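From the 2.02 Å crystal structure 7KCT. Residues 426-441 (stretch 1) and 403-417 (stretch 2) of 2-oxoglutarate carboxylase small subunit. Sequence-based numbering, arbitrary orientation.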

# COMPACT_ATOMS: atom_id res chain seq x y z
N THR A 426 -3.04 18.69 8.33
CA THR A 426 -3.71 19.07 7.09
C THR A 426 -4.83 18.13 6.69
O THR A 426 -5.46 18.39 5.65
CB THR A 426 -2.71 19.12 5.94
OG1 THR A 426 -1.99 17.89 5.94
CG2 THR A 426 -1.74 20.25 6.11
N ILE A 427 -5.11 17.05 7.44
CA ILE A 427 -6.07 16.05 6.96
C ILE A 427 -7.44 16.65 6.69
O ILE A 427 -7.99 16.42 5.59
CB ILE A 427 -6.12 14.87 7.94
CG1 ILE A 427 -4.84 14.06 7.81
CG2 ILE A 427 -7.37 14.01 7.68
CD1 ILE A 427 -4.65 13.00 8.91
N PRO A 428 -8.05 17.40 7.59
CA PRO A 428 -9.40 17.92 7.27
C PRO A 428 -9.42 18.82 6.02
O PRO A 428 -10.35 18.75 5.21
CB PRO A 428 -9.80 18.69 8.53
CG PRO A 428 -8.89 18.15 9.66
CD PRO A 428 -7.62 17.73 8.96
N LEU A 429 -8.41 19.67 5.85
CA LEU A 429 -8.33 20.46 4.61
C LEU A 429 -8.23 19.56 3.40
O LEU A 429 -8.87 19.81 2.37
CB LEU A 429 -7.14 21.42 4.67
CG LEU A 429 -6.76 22.12 3.38
CD1 LEU A 429 -7.66 23.35 3.20
CD2 LEU A 429 -5.30 22.50 3.40
N LEU A 430 -7.39 18.53 3.47
CA LEU A 430 -7.22 17.67 2.31
C LEU A 430 -8.51 16.95 1.94
O LEU A 430 -8.80 16.73 0.75
CB LEU A 430 -6.09 16.68 2.58
CG LEU A 430 -4.71 17.33 2.79
CD1 LEU A 430 -3.74 16.35 3.39
CD2 LEU A 430 -4.17 17.89 1.45
N ILE A 431 -9.29 16.56 2.95
CA ILE A 431 -10.57 15.91 2.67
C ILE A 431 -11.46 16.84 1.85
O ILE A 431 -12.13 16.42 0.89
CB ILE A 431 -11.25 15.49 3.99
CG1 ILE A 431 -10.50 14.32 4.64
CG2 ILE A 431 -12.70 15.12 3.75
CD1 ILE A 431 -10.87 14.08 6.11
N ASN A 432 -11.48 18.13 2.22
CA ASN A 432 -12.35 19.08 1.53
C ASN A 432 -11.90 19.31 0.09
O ASN A 432 -12.72 19.56 -0.79
CB ASN A 432 -12.40 20.41 2.29
CG ASN A 432 -13.32 20.37 3.51
OD1 ASN A 432 -14.17 19.51 3.62
ND2 ASN A 432 -13.14 21.30 4.42
N ILE A 433 -10.59 19.32 -0.16
CA ILE A 433 -10.10 19.41 -1.53
C ILE A 433 -10.62 18.24 -2.36
O ILE A 433 -11.13 18.42 -3.48
CB ILE A 433 -8.56 19.49 -1.53
CG1 ILE A 433 -8.09 20.73 -0.76
CG2 ILE A 433 -8.05 19.48 -2.95
CD1 ILE A 433 -6.57 20.89 -0.62
N MET A 434 -10.54 17.03 -1.81
CA MET A 434 -11.01 15.87 -2.55
C MET A 434 -12.51 15.94 -2.82
O MET A 434 -12.99 15.39 -3.81
CB MET A 434 -10.69 14.58 -1.78
CG MET A 434 -9.20 14.29 -1.56
SD MET A 434 -8.27 14.29 -3.13
CE MET A 434 -6.94 15.44 -2.81
N LYS A 435 -13.27 16.63 -1.96
CA LYS A 435 -14.71 16.80 -2.19
C LYS A 435 -15.05 18.00 -3.08
O LYS A 435 -16.22 18.21 -3.42
CB LYS A 435 -15.41 16.97 -0.84
CG LYS A 435 -15.45 15.75 0.04
CD LYS A 435 -15.96 16.21 1.42
CE LYS A 435 -16.28 15.03 2.30
NZ LYS A 435 -16.64 15.48 3.68
N ASP A 436 -14.07 18.84 -3.38
CA ASP A 436 -14.37 20.08 -4.09
C ASP A 436 -14.64 19.82 -5.57
O ASP A 436 -13.88 19.11 -6.23
CB ASP A 436 -13.21 21.04 -3.92
CG ASP A 436 -13.34 22.27 -4.81
OD1 ASP A 436 -14.31 23.02 -4.63
OD2 ASP A 436 -12.46 22.50 -5.68
N LYS A 437 -15.70 20.43 -6.11
CA LYS A 437 -16.06 20.18 -7.51
C LYS A 437 -14.94 20.59 -8.46
O LYS A 437 -14.69 19.90 -9.44
CB LYS A 437 -17.32 20.92 -7.93
CG LYS A 437 -17.95 20.54 -9.29
CD LYS A 437 -19.06 21.56 -9.62
CE LYS A 437 -20.02 20.91 -10.70
NZ LYS A 437 -19.37 20.11 -11.73
N ASP A 438 -14.33 21.76 -8.26
CA ASP A 438 -13.26 22.17 -9.16
C ASP A 438 -12.13 21.14 -9.16
O ASP A 438 -11.69 20.68 -10.22
CB ASP A 438 -12.76 23.54 -8.75
CG ASP A 438 -13.67 24.68 -9.24
OD1 ASP A 438 -14.62 24.42 -10.02
OD2 ASP A 438 -13.44 25.84 -8.85
N PHE A 439 -11.65 20.73 -7.98
CA PHE A 439 -10.56 19.76 -7.99
C PHE A 439 -10.97 18.49 -8.72
O PHE A 439 -10.24 18.00 -9.59
CB PHE A 439 -10.09 19.44 -6.57
CG PHE A 439 -8.98 18.45 -6.53
CD1 PHE A 439 -7.67 18.85 -6.71
CD2 PHE A 439 -9.23 17.11 -6.33
CE1 PHE A 439 -6.62 17.90 -6.70
CE2 PHE A 439 -8.19 16.17 -6.29
CZ PHE A 439 -6.90 16.55 -6.49
N ARG A 440 -12.16 17.98 -8.43
CA ARG A 440 -12.64 16.77 -9.09
C ARG A 440 -12.71 16.92 -10.60
O ARG A 440 -12.60 15.92 -11.32
CB ARG A 440 -14.01 16.38 -8.55
CG ARG A 440 -14.05 15.74 -7.17
CD ARG A 440 -15.48 15.21 -6.88
NE ARG A 440 -15.98 14.25 -7.89
CZ ARG A 440 -15.81 12.93 -7.79
NH1 ARG A 440 -15.16 12.44 -6.76
NH2 ARG A 440 -16.29 12.12 -8.72
N ASP A 441 -12.90 18.15 -11.12
CA ASP A 441 -12.99 18.34 -12.56
C ASP A 441 -11.64 18.66 -13.20
O ASP A 441 -11.60 18.87 -14.42
CB ASP A 441 -14.00 19.44 -12.88
CG ASP A 441 -15.44 19.01 -12.60
OD1 ASP A 441 -15.75 17.80 -12.70
OD2 ASP A 441 -16.28 19.89 -12.27
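Stretch 2 403-417: LWEVAVDRMRSALET

Stretch 2 is a helix from Trp-404 onward, with Leu-403 at the N-cap position and its O accepting from Ala-407 N at 3.1 Å; successive i to i+4 bonds carry the helix forward. It runs nearly antiparallel to helix 427-435: the axes approach to 9.0 Å with a signed crossing angle of -155°. Against the shorter helix that begins at Lys-437 the angle between directions is 134° and the approach 10.6 Å, so the early residues of stretch 2 meet the later residues of stretch 1. The CA atoms of Arg-440 and Glu-405 lie 6.9 Å apart, those of Ile-431 and Arg-412 only 5.5 Å.

Trp-404, chi1 t, brings its indole to stretch 1 edge-on. Its NE1 donates to Arg-440 O (3.0 Å, 147° at the hydrogen), while its CH2 lies 3.7 Å from Phe-439 CZ; the two ring planes meet at 50°. Glu-405 contributes CB, 4.1 Å from Arg-440 NH2. Val-408 points toward stretch 1 and fits closely, with CG1 3.3 Å from Met-434 O and CG2 4.0 Å from Phe-439 CE2. Although the CA-to-CB bond of Asp-409 points away, its carboxylate comes nearer: OD1 forms salt bridges with Arg-440 NH1 (2.7 Å) and, within the helix, Arg-412 NH1 (2.9 Å). This shared acceptor lies between two like charges whose NH1 atoms, of Arg-440 and Arg-412, are 4.3 Å apart.

Met-411 CG packs 3.7 Å from Met-434 SD, and Arg-412 CB 3.7 Å from Met-434 CB; together with Val-408 and Leu-415 they form the hole that receives Met-434. Leu-415 then sets CB 3.7 Å from Ile-431 CG1 and CD1 3.7 Å from Leu-430 CB. Finally, Glu-416 CG lies 3.9 Å from Ile-431 CD1, while its OE2 stays 4.0 Å from Lys-435 NZ, beyond salt-bridge range.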

# COMPACT_ATOMS: atom_id res chain seq x y z
N LEU A 403 -8.76 5.21 -13.06
CA LEU A 403 -9.41 6.42 -13.53
C LEU A 403 -9.23 7.54 -12.51
O LEU A 403 -9.15 7.28 -11.30
CB LEU A 403 -10.92 6.21 -13.75
CG LEU A 403 -11.32 5.01 -14.60
CD1 LEU A 403 -12.82 4.76 -14.54
CD2 LEU A 403 -10.86 5.21 -16.06
N TRP A 404 -9.26 8.78 -13.00
CA TRP A 404 -9.06 9.97 -12.16
C TRP A 404 -10.09 10.05 -11.02
O TRP A 404 -9.73 10.32 -9.86
CB TRP A 404 -9.13 11.24 -13.03
CG TRP A 404 -9.24 12.48 -12.24
CD1 TRP A 404 -10.32 13.31 -12.17
CD2 TRP A 404 -8.23 13.06 -11.41
NE1 TRP A 404 -10.06 14.35 -11.30
CE2 TRP A 404 -8.77 14.23 -10.84
CE3 TRP A 404 -6.93 12.69 -11.08
CZ2 TRP A 404 -8.07 15.01 -9.94
CZ3 TRP A 404 -6.23 13.47 -10.21
CH2 TRP A 404 -6.81 14.61 -9.63
N GLU A 405 -11.37 9.89 -11.35
CA GLU A 405 -12.45 10.04 -10.37
C GLU A 405 -12.36 9.00 -9.25
O GLU A 405 -12.70 9.28 -8.11
CB GLU A 405 -13.82 9.92 -11.07
CG GLU A 405 -14.19 11.03 -12.05
CD GLU A 405 -13.54 10.90 -13.43
OE1 GLU A 405 -12.99 9.82 -13.78
OE2 GLU A 405 -13.60 11.90 -14.18
N VAL A 406 -11.96 7.77 -9.59
CA VAL A 406 -11.78 6.72 -8.59
C VAL A 406 -10.58 7.04 -7.71
O VAL A 406 -10.58 6.71 -6.52
CB VAL A 406 -11.64 5.36 -9.31
CG1 VAL A 406 -11.56 4.18 -8.28
CG2 VAL A 406 -12.81 5.21 -10.34
N ALA A 407 -9.55 7.68 -8.28
CA ALA A 407 -8.38 8.05 -7.49
C ALA A 407 -8.75 9.10 -6.46
O ALA A 407 -8.35 9.02 -5.30
CB ALA A 407 -7.27 8.56 -8.42
N VAL A 408 -9.55 10.09 -6.87
CA VAL A 408 -10.04 11.10 -5.94
C VAL A 408 -10.87 10.46 -4.83
O VAL A 408 -10.70 10.78 -3.64
CB VAL A 408 -10.85 12.17 -6.70
CG1 VAL A 408 -11.43 13.17 -5.72
CG2 VAL A 408 -9.98 12.89 -7.73
N ASP A 409 -11.81 9.58 -5.21
CA ASP A 409 -12.67 8.90 -4.24
C ASP A 409 -11.84 8.04 -3.29
O ASP A 409 -12.04 8.07 -2.07
CB ASP A 409 -13.70 8.02 -4.96
CG ASP A 409 -14.68 8.80 -5.85
OD1 ASP A 409 -14.99 9.98 -5.59
OD2 ASP A 409 -15.18 8.20 -6.82
N ARG A 410 -10.83 7.36 -3.84
CA ARG A 410 -9.98 6.52 -3.01
C ARG A 410 -9.18 7.35 -2.03
O ARG A 410 -9.00 6.95 -0.87
CB ARG A 410 -9.05 5.69 -3.91
CG ARG A 410 -8.03 4.85 -3.16
CD ARG A 410 -7.55 3.76 -4.14
NE ARG A 410 -8.63 2.79 -4.29
CZ ARG A 410 -8.82 1.99 -5.33
NH1 ARG A 410 -8.03 2.04 -6.39
NH2 ARG A 410 -9.84 1.15 -5.30
N MET A 411 -8.69 8.53 -2.45
CA MET A 411 -7.93 9.39 -1.54
C MET A 411 -8.83 10.02 -0.47
O MET A 411 -8.44 10.10 0.70
CB MET A 411 -7.20 10.48 -2.34
CG MET A 411 -6.49 11.51 -1.48
SD MET A 411 -5.07 10.88 -0.51
CE MET A 411 -3.85 10.73 -1.79
N ARG A 412 -9.97 10.57 -0.87
CA ARG A 412 -10.93 11.06 0.12
C ARG A 412 -11.20 10.00 1.21
O ARG A 412 -11.21 10.30 2.40
CB ARG A 412 -12.24 11.42 -0.56
CG ARG A 412 -13.32 12.07 0.35
CD ARG A 412 -14.74 12.00 -0.24
NE ARG A 412 -15.21 10.62 -0.50
CZ ARG A 412 -15.46 10.12 -1.71
NH1 ARG A 412 -15.28 10.86 -2.79
NH2 ARG A 412 -15.90 8.87 -1.86
N SER A 413 -11.45 8.76 0.80
CA SER A 413 -11.80 7.70 1.74
C SER A 413 -10.64 7.28 2.63
O SER A 413 -10.84 6.88 3.78
CB SER A 413 -12.31 6.47 0.98
OG SER A 413 -13.50 6.77 0.32
N ALA A 414 -9.43 7.26 2.07
CA ALA A 414 -8.25 6.99 2.87
C ALA A 414 -8.05 8.09 3.91
O ALA A 414 -7.88 7.80 5.10
CB ALA A 414 -7.02 6.87 1.96
N LEU A 415 -8.17 9.34 3.49
CA LEU A 415 -7.98 10.48 4.40
C LEU A 415 -9.01 10.48 5.53
O LEU A 415 -8.70 10.83 6.69
CB LEU A 415 -8.10 11.77 3.60
CG LEU A 415 -6.99 12.22 2.67
CD1 LEU A 415 -7.48 13.33 1.75
CD2 LEU A 415 -5.79 12.68 3.50
N GLU A 416 -10.25 10.17 5.21
CA GLU A 416 -11.31 10.14 6.23
C GLU A 416 -11.05 9.07 7.27
O GLU A 416 -11.60 9.15 8.37
CB GLU A 416 -12.64 9.93 5.53
CG GLU A 416 -13.23 11.21 4.92
CD GLU A 416 -14.37 10.88 3.95
OE1 GLU A 416 -14.54 9.70 3.59
OE2 GLU A 416 -15.05 11.81 3.48
N THR A 417 -10.23 8.08 6.97
CA THR A 417 -9.95 7.04 7.96
C THR A 417 -8.58 7.16 8.63
O THR A 417 -8.27 6.39 9.53
CB THR A 417 -10.10 5.65 7.34
OG1 THR A 417 -9.05 5.42 6.40
CG2 THR A 417 -11.43 5.51 6.66